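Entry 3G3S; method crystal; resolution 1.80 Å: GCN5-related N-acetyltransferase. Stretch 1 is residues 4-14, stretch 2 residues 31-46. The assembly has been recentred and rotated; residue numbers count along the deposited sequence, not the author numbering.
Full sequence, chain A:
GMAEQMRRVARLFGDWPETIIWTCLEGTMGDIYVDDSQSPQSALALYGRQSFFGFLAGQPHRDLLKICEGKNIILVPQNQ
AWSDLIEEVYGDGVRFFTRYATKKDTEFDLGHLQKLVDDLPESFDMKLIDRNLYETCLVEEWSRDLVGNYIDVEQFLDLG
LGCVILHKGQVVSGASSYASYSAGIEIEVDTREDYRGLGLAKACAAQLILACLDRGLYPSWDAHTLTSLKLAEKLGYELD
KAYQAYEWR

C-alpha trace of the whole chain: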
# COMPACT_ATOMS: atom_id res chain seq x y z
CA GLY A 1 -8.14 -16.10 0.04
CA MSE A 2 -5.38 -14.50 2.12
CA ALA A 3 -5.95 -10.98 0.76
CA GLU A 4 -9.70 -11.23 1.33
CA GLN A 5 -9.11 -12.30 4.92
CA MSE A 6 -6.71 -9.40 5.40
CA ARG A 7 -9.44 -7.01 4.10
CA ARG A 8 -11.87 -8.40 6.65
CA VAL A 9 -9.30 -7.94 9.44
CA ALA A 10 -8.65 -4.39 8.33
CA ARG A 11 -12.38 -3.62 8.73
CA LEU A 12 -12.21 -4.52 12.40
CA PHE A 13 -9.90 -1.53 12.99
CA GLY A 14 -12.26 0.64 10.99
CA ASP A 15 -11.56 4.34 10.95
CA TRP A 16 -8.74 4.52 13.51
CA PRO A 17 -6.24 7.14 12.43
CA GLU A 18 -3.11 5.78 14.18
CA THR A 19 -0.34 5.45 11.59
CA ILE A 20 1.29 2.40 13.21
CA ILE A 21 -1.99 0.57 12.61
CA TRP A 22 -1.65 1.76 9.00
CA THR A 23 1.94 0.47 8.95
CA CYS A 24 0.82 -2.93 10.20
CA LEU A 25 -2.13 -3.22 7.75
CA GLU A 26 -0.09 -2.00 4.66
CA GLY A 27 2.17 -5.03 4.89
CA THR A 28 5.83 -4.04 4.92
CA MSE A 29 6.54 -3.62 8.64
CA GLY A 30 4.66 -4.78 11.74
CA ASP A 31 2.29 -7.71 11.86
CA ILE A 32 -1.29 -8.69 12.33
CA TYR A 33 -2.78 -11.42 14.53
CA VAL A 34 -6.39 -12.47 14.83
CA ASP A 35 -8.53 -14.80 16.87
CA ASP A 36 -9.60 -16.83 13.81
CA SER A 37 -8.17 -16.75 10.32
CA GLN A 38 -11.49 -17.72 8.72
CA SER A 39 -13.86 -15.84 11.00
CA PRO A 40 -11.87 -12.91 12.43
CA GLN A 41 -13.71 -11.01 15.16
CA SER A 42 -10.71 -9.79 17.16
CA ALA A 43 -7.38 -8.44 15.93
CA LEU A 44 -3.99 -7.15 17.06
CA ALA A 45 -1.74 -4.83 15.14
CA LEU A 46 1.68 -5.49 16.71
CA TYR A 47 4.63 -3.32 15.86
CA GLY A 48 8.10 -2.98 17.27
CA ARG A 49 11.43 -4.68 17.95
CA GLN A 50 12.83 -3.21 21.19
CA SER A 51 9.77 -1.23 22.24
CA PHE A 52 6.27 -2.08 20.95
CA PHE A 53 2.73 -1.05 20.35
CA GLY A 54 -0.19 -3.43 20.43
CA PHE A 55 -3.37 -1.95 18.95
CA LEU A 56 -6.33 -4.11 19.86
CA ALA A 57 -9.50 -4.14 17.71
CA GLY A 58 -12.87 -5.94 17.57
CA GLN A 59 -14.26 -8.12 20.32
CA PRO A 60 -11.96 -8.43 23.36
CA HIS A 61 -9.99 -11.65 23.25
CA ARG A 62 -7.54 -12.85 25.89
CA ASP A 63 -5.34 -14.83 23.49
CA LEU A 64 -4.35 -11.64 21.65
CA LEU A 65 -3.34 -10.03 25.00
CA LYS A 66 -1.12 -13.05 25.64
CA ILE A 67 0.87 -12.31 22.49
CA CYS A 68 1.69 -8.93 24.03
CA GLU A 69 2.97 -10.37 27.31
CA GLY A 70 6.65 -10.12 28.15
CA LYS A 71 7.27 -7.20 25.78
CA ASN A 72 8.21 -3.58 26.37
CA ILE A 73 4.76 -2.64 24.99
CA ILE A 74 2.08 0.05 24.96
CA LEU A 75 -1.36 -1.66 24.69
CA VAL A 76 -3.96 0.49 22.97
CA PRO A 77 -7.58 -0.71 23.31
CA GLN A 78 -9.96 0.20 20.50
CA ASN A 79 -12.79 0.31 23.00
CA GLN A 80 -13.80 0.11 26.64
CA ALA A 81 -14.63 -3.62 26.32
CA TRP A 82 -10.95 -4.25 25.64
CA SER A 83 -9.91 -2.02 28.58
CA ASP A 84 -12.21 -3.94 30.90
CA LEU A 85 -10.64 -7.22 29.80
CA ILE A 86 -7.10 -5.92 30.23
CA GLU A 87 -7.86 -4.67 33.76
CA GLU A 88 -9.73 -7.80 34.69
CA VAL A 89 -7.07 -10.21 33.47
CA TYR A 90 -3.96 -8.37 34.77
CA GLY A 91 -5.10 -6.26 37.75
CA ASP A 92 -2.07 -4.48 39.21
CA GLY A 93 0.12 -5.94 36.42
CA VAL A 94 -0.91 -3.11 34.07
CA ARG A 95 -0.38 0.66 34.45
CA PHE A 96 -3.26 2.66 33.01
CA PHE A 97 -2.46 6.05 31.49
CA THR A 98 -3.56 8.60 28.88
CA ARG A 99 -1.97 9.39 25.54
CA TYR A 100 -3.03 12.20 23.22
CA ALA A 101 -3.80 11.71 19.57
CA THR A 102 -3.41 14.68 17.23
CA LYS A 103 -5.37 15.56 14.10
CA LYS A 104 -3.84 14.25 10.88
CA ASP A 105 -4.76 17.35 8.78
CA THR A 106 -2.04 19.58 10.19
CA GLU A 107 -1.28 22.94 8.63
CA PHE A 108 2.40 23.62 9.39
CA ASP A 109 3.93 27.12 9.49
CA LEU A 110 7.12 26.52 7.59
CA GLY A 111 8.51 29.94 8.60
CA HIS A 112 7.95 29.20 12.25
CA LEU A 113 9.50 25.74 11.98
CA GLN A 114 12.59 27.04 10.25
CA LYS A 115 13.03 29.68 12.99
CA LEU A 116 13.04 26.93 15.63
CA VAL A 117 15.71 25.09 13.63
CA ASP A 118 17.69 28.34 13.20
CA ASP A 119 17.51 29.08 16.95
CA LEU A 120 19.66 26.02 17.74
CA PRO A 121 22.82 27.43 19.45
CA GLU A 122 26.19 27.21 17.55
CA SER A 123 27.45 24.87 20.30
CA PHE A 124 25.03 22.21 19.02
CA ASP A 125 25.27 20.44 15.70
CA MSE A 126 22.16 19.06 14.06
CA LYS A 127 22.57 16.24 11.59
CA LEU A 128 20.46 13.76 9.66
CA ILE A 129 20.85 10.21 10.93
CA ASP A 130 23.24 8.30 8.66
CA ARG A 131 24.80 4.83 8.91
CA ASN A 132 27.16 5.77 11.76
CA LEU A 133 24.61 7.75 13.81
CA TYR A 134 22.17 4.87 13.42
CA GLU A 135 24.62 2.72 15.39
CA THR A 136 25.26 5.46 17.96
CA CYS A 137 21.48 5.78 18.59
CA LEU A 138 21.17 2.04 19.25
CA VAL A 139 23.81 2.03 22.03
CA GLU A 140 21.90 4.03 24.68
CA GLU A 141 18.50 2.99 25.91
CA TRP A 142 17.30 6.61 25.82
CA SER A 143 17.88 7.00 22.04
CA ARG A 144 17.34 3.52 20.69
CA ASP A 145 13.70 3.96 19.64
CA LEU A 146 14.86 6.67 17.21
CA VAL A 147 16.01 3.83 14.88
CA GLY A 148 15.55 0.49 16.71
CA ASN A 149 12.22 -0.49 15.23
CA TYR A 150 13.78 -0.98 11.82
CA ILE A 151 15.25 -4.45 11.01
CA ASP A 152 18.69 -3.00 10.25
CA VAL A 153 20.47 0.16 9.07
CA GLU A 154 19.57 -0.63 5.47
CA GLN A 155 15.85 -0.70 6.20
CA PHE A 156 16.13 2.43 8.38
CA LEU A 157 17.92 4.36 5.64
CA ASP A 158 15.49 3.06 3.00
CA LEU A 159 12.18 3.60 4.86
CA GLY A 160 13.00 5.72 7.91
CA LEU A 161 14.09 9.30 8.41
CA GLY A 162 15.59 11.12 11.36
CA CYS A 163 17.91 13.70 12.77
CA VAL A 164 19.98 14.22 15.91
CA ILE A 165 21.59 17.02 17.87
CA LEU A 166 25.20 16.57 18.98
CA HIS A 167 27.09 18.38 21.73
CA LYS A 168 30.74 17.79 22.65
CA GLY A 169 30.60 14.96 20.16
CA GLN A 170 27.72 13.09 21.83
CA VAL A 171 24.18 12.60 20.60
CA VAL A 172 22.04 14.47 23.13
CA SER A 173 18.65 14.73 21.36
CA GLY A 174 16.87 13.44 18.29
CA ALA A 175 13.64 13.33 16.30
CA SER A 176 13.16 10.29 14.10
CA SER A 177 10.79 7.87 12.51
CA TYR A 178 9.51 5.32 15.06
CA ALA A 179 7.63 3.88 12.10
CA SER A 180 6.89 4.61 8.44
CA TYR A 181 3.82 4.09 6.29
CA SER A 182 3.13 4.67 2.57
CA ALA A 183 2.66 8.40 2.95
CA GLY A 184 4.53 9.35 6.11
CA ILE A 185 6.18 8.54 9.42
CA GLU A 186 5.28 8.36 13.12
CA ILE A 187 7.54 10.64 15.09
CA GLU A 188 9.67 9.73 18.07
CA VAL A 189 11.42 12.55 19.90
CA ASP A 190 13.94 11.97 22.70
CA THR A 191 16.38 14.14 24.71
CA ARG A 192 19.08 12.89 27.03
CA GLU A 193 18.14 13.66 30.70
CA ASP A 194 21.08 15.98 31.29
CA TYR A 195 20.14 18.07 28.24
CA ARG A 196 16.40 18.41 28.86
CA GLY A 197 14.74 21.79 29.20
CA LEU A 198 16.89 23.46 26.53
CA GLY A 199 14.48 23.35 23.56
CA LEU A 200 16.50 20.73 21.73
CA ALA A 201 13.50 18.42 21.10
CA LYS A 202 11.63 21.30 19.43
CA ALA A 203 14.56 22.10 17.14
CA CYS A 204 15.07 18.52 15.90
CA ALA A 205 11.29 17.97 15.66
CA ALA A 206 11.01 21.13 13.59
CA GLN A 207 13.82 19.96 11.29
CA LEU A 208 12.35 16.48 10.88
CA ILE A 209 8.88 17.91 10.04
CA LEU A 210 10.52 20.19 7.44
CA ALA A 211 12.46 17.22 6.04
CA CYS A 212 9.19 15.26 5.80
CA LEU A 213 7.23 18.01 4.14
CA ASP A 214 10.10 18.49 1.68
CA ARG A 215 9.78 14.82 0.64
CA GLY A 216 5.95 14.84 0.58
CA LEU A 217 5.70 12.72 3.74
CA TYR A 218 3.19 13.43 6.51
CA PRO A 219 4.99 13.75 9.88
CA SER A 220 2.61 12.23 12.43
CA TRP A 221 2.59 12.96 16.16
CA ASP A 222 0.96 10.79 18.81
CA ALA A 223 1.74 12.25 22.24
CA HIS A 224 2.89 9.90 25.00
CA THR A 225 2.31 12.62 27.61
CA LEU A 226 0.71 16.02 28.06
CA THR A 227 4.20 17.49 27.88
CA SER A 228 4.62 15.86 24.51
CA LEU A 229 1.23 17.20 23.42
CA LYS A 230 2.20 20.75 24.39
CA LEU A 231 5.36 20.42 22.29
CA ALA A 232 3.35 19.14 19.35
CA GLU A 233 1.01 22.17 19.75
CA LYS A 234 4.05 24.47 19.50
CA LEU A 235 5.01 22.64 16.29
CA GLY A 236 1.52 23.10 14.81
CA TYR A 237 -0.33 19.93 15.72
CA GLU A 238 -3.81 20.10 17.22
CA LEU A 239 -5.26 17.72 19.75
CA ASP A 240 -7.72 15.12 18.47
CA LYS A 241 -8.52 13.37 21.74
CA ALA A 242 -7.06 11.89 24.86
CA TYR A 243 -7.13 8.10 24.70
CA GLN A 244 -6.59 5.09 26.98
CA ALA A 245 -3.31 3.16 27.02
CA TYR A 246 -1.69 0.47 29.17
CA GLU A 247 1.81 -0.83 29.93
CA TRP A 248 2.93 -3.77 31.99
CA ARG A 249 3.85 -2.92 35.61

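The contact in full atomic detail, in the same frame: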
# COMPACT_ATOMS: atom_id res chain seq x y z
N GLU A 4 -8.34 -11.50 0.92
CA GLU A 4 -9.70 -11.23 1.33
C GLU A 4 -9.76 -11.24 2.85
O GLU A 4 -10.38 -10.37 3.47
CB GLU A 4 -10.69 -12.25 0.71
CG GLU A 4 -12.12 -12.16 1.22
CD GLU A 4 -12.76 -10.81 0.95
OE1 GLU A 4 -12.59 -10.29 -0.19
OE2 GLU A 4 -13.44 -10.28 1.86
N GLN A 5 -9.11 -12.23 3.47
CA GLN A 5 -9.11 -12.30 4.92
C GLN A 5 -8.43 -11.06 5.52
O GLN A 5 -8.91 -10.52 6.53
CB GLN A 5 -8.49 -13.60 5.44
CG GLN A 5 -9.29 -14.83 5.01
CD GLN A 5 -10.76 -14.78 5.44
OE1 GLN A 5 -11.66 -14.57 4.62
NE2 GLN A 5 -11.00 -14.96 6.74
N MSE A 6 -7.36 -10.59 4.89
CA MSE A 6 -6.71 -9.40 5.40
C MSE A 6 -7.65 -8.18 5.29
O MSE A 6 -7.67 -7.35 6.20
CB MSE A 6 -5.38 -9.15 4.76
CG MSE A 6 -4.62 -7.94 5.36
SE MSE A 6 -4.40 -7.84 7.31
CE MSE A 6 -3.04 -9.05 7.43
N ARG A 7 -8.47 -8.10 4.24
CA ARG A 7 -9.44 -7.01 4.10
C ARG A 7 -10.49 -7.04 5.20
O ARG A 7 -10.90 -6.01 5.71
CB ARG A 7 -10.12 -7.00 2.71
CG ARG A 7 -9.21 -6.59 1.62
CD ARG A 7 -9.92 -6.38 0.28
NE ARG A 7 -10.31 -7.61 -0.44
CZ ARG A 7 -9.50 -8.33 -1.21
NH1 ARG A 7 -8.22 -8.01 -1.35
NH2 ARG A 7 -9.96 -9.40 -1.83
N ARG A 8 -10.92 -8.24 5.57
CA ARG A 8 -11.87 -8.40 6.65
C ARG A 8 -11.27 -7.93 7.99
O ARG A 8 -11.91 -7.21 8.77
CB ARG A 8 -12.30 -9.87 6.76
CG ARG A 8 -13.07 -10.39 5.55
N VAL A 9 -10.02 -8.32 8.24
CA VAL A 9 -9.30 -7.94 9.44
C VAL A 9 -9.14 -6.43 9.48
O VAL A 9 -9.33 -5.80 10.52
CB VAL A 9 -7.92 -8.61 9.52
CG1 VAL A 9 -7.22 -8.18 10.77
CG2 VAL A 9 -8.08 -10.12 9.53
N ALA A 10 -8.84 -5.83 8.34
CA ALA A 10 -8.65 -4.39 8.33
C ALA A 10 -9.94 -3.70 8.75
O ALA A 10 -9.88 -2.66 9.41
CB ALA A 10 -8.23 -3.95 6.97
N ARG A 11 -11.10 -4.25 8.38
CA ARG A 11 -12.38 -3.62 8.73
C ARG A 11 -12.64 -3.55 10.22
O ARG A 11 -13.33 -2.64 10.70
CB ARG A 11 -13.57 -4.27 8.01
CG ARG A 11 -13.65 -3.87 6.53
CD ARG A 11 -14.89 -4.35 5.84
NE ARG A 11 -14.81 -5.76 5.50
CZ ARG A 11 -14.36 -6.25 4.34
NH1 ARG A 11 -13.90 -5.45 3.37
NH2 ARG A 11 -14.35 -7.56 4.16
N LEU A 12 -12.10 -4.51 10.96
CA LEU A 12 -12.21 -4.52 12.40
C LEU A 12 -11.65 -3.28 13.07
O LEU A 12 -12.16 -2.87 14.13
CB LEU A 12 -11.47 -5.73 12.97
CG LEU A 12 -12.04 -7.09 12.61
CD1 LEU A 12 -11.12 -8.18 13.10
CD2 LEU A 12 -13.42 -7.25 13.21
N PHE A 13 -10.57 -2.73 12.49
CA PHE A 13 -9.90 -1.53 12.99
C PHE A 13 -10.67 -0.29 12.59
O PHE A 13 -10.63 0.73 13.28
CB PHE A 13 -8.47 -1.45 12.43
CG PHE A 13 -7.55 -2.47 13.02
CD1 PHE A 13 -6.84 -2.20 14.19
CD2 PHE A 13 -7.41 -3.70 12.44
CE1 PHE A 13 -5.99 -3.13 14.74
CE2 PHE A 13 -6.58 -4.65 12.99
CZ PHE A 13 -5.86 -4.36 14.15
N GLY A 14 -11.37 -0.40 11.46
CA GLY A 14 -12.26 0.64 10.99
C GLY A 14 -11.50 1.90 10.72
O GLY A 14 -10.38 1.84 10.22
N ASP A 31 2.98 -6.47 12.13
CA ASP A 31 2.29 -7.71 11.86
C ASP A 31 0.89 -7.63 12.40
O ASP A 31 0.52 -6.75 13.18
CB ASP A 31 3.07 -8.86 12.48
CG ASP A 31 2.87 -10.21 11.77
OD1 ASP A 31 1.91 -10.42 10.99
OD2 ASP A 31 3.73 -11.07 11.99
N ILE A 32 0.11 -8.61 12.00
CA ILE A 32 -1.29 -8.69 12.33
C ILE A 32 -1.64 -10.09 12.82
O ILE A 32 -1.32 -11.04 12.16
CB ILE A 32 -2.12 -8.44 11.11
CG1 ILE A 32 -1.92 -6.95 10.65
CG2 ILE A 32 -3.59 -8.67 11.41
CD1 ILE A 32 -2.49 -5.91 11.60
N TYR A 33 -2.34 -10.16 13.93
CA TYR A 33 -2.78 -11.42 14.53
C TYR A 33 -4.28 -11.32 14.77
O TYR A 33 -4.83 -10.25 15.05
CB TYR A 33 -2.08 -11.63 15.85
CG TYR A 33 -0.59 -11.72 15.72
CD1 TYR A 33 0.20 -10.57 15.77
CD2 TYR A 33 0.03 -12.92 15.59
CE1 TYR A 33 1.57 -10.65 15.68
CE2 TYR A 33 1.41 -13.00 15.48
CZ TYR A 33 2.16 -11.86 15.53
OH TYR A 33 3.51 -11.93 15.42
N VAL A 34 -4.96 -12.46 14.68
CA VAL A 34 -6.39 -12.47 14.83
C VAL A 34 -6.79 -13.69 15.63
O VAL A 34 -5.97 -14.58 15.85
CB VAL A 34 -7.14 -12.43 13.46
CG1 VAL A 34 -6.88 -11.09 12.73
CG2 VAL A 34 -6.76 -13.63 12.56
N ASP A 35 -8.01 -13.66 16.12
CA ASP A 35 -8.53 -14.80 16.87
C ASP A 35 -8.80 -15.99 15.93
O ASP A 35 -8.57 -17.13 16.32
CB ASP A 35 -9.80 -14.43 17.65
CG ASP A 35 -10.99 -14.10 16.76
OD1 ASP A 35 -10.83 -13.47 15.69
OD2 ASP A 35 -12.12 -14.43 17.19
N ASP A 36 -9.23 -15.74 14.71
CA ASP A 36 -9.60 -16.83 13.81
C ASP A 36 -9.36 -16.39 12.40
O ASP A 36 -9.93 -15.40 11.95
CB ASP A 36 -11.09 -17.14 14.03
CG ASP A 36 -11.58 -18.37 13.26
OD1 ASP A 36 -11.54 -18.38 12.01
OD2 ASP A 36 -12.06 -19.30 13.93
N SER A 37 -8.51 -17.12 11.69
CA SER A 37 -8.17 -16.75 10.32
C SER A 37 -9.39 -16.66 9.44
O SER A 37 -9.53 -15.72 8.67
CB SER A 37 -7.20 -17.78 9.70
N GLN A 38 -10.28 -17.64 9.55
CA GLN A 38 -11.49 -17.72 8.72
C GLN A 38 -12.65 -16.82 9.16
O GLN A 38 -13.44 -16.35 8.32
CB GLN A 38 -12.01 -19.17 8.68
CG GLN A 38 -11.33 -20.05 7.66
CD GLN A 38 -11.74 -19.69 6.26
OE1 GLN A 38 -12.92 -19.80 5.90
NE2 GLN A 38 -10.79 -19.27 5.45
N SER A 39 -12.78 -16.62 10.46
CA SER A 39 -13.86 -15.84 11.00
C SER A 39 -13.31 -14.81 12.00
O SER A 39 -13.63 -14.85 13.19
CB SER A 39 -14.85 -16.82 11.64
OG SER A 39 -16.02 -16.16 12.06
N PRO A 40 -12.49 -13.86 11.52
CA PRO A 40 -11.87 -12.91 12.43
C PRO A 40 -12.84 -11.95 13.07
O PRO A 40 -13.56 -11.24 12.35
CB PRO A 40 -10.93 -12.13 11.51
CG PRO A 40 -11.53 -12.24 10.17
CD PRO A 40 -12.10 -13.62 10.12
N GLN A 41 -12.88 -11.94 14.41
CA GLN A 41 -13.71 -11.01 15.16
C GLN A 41 -12.88 -10.10 16.08
O GLN A 41 -13.39 -9.13 16.62
CB GLN A 41 -14.68 -11.76 16.06
CG GLN A 41 -15.65 -12.74 15.44
CD GLN A 41 -16.55 -13.36 16.55
OE1 GLN A 41 -17.31 -12.64 17.21
NE2 GLN A 41 -16.43 -14.68 16.76
N SER A 42 -11.62 -10.46 16.28
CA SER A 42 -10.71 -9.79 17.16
C SER A 42 -9.36 -9.72 16.46
O SER A 42 -8.96 -10.65 15.81
CB SER A 42 -10.61 -10.55 18.50
OG SER A 42 -11.90 -10.69 19.10
N ALA A 43 -8.67 -8.59 16.56
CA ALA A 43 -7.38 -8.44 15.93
C ALA A 43 -6.40 -7.58 16.75
O ALA A 43 -6.77 -6.78 17.61
CB ALA A 43 -7.54 -7.87 14.49
N LEU A 44 -5.13 -7.78 16.43
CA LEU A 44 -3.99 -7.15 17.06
C LEU A 44 -3.03 -6.67 15.99
O LEU A 44 -2.60 -7.45 15.14
CB LEU A 44 -3.24 -8.13 17.97
CG LEU A 44 -1.88 -7.71 18.53
CD1 LEU A 44 -1.99 -6.55 19.54
CD2 LEU A 44 -1.20 -8.92 19.18
N ALA A 45 -2.78 -5.37 15.96
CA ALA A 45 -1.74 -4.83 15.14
C ALA A 45 -0.54 -4.68 16.09
O ALA A 45 -0.55 -3.88 17.05
CB ALA A 45 -2.17 -3.47 14.52
N LEU A 46 0.50 -5.46 15.84
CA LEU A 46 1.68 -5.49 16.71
C LEU A 46 2.89 -5.00 15.96
O LEU A 46 3.24 -5.52 14.90
CB LEU A 46 1.91 -6.93 17.19
CG LEU A 46 3.09 -7.20 18.11
CD1 LEU A 46 2.92 -6.50 19.43
CD2 LEU A 46 3.27 -8.74 18.29

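A helix packed across a β-hairpin illustrates a general principle: apolar side chains fill the space between the two elements, while polar groups at the margin satisfy the backbone of the connecting loop. In this acetyltransferase the first stretch is largely helical, and Gly14, with its positive phi, leaves the helical conformation. The second stretch folds back on itself. Strands 31-34 and 42-46 pair through reciprocal backbone hydrogen bonds between Asp31 and Leu46 and between Tyr33 and Leu44, and Asp35 N to Ser42 O extends the ladder. The helix lies nearly perpendicular to both strands, at 86° and 87°, with its axis 8.3 Å from the second strand and 10.2 Å from the first. The backbones come nearest at the loop, where Val9 CA and Pro40 CA are 6.3 Å apart.

Alternation along the strands decides which residues meet the helix. Ile32, Val34, Ala43 and Ala45 point toward it, whereas Tyr33 and Leu44 point away. Val9 is the hub: its CG1 lies 3.5 Å from Val34 CG1, 3.7 Å from Ile32 CG2 and 3.7 Å from Ala43 CB, while Val9 CG2 rests 4.0 Å from Pro40 CB. A compact branched side chain can thus touch both strands and the loop at once. Selenomethionine Met6 begins by pointing away, yet its flexible chain returns to bring CE within 3.8 Å of Ile32 CB.

One turn on from Val9, Phe13 reaches the second strand. Its CE2 lies 3.7 Å from Ala43 CB, and its CZ lies 3.8 Å from Ala45 CB, with the backbone around Ala45 N meeting the ring edge. The small alanine side chains let the aromatic ring come close to the strand. Leu12, pointing toward the hairpin, covers the loop's return into the strand, with CD1 3.9 Å from Ala43 CB and 4.3 Å from Pro40 CB. Pro40 offers a compact apolar surface to this part of the helix.

At the other end of the contact, Gln5 supplies the polar component. With chi1 and chi2 both m, its amide reaches the loop, where NE2 donates a short hydrogen bond to Ser37 O (2.5 Å) and a weak one to Gln38 O (3.2 Å). An amide suits this place because its NH2 group can serve two carbonyls. The loop is also braced internally: Asp35 OD1 accepts from Gln41 N at 2.9 Å and Ser42 N at 3.2 Å, and Asp36 OD1 accepts from Ser39 N at 2.7 Å. Altogether the contact buries 559 Å², counting both sides.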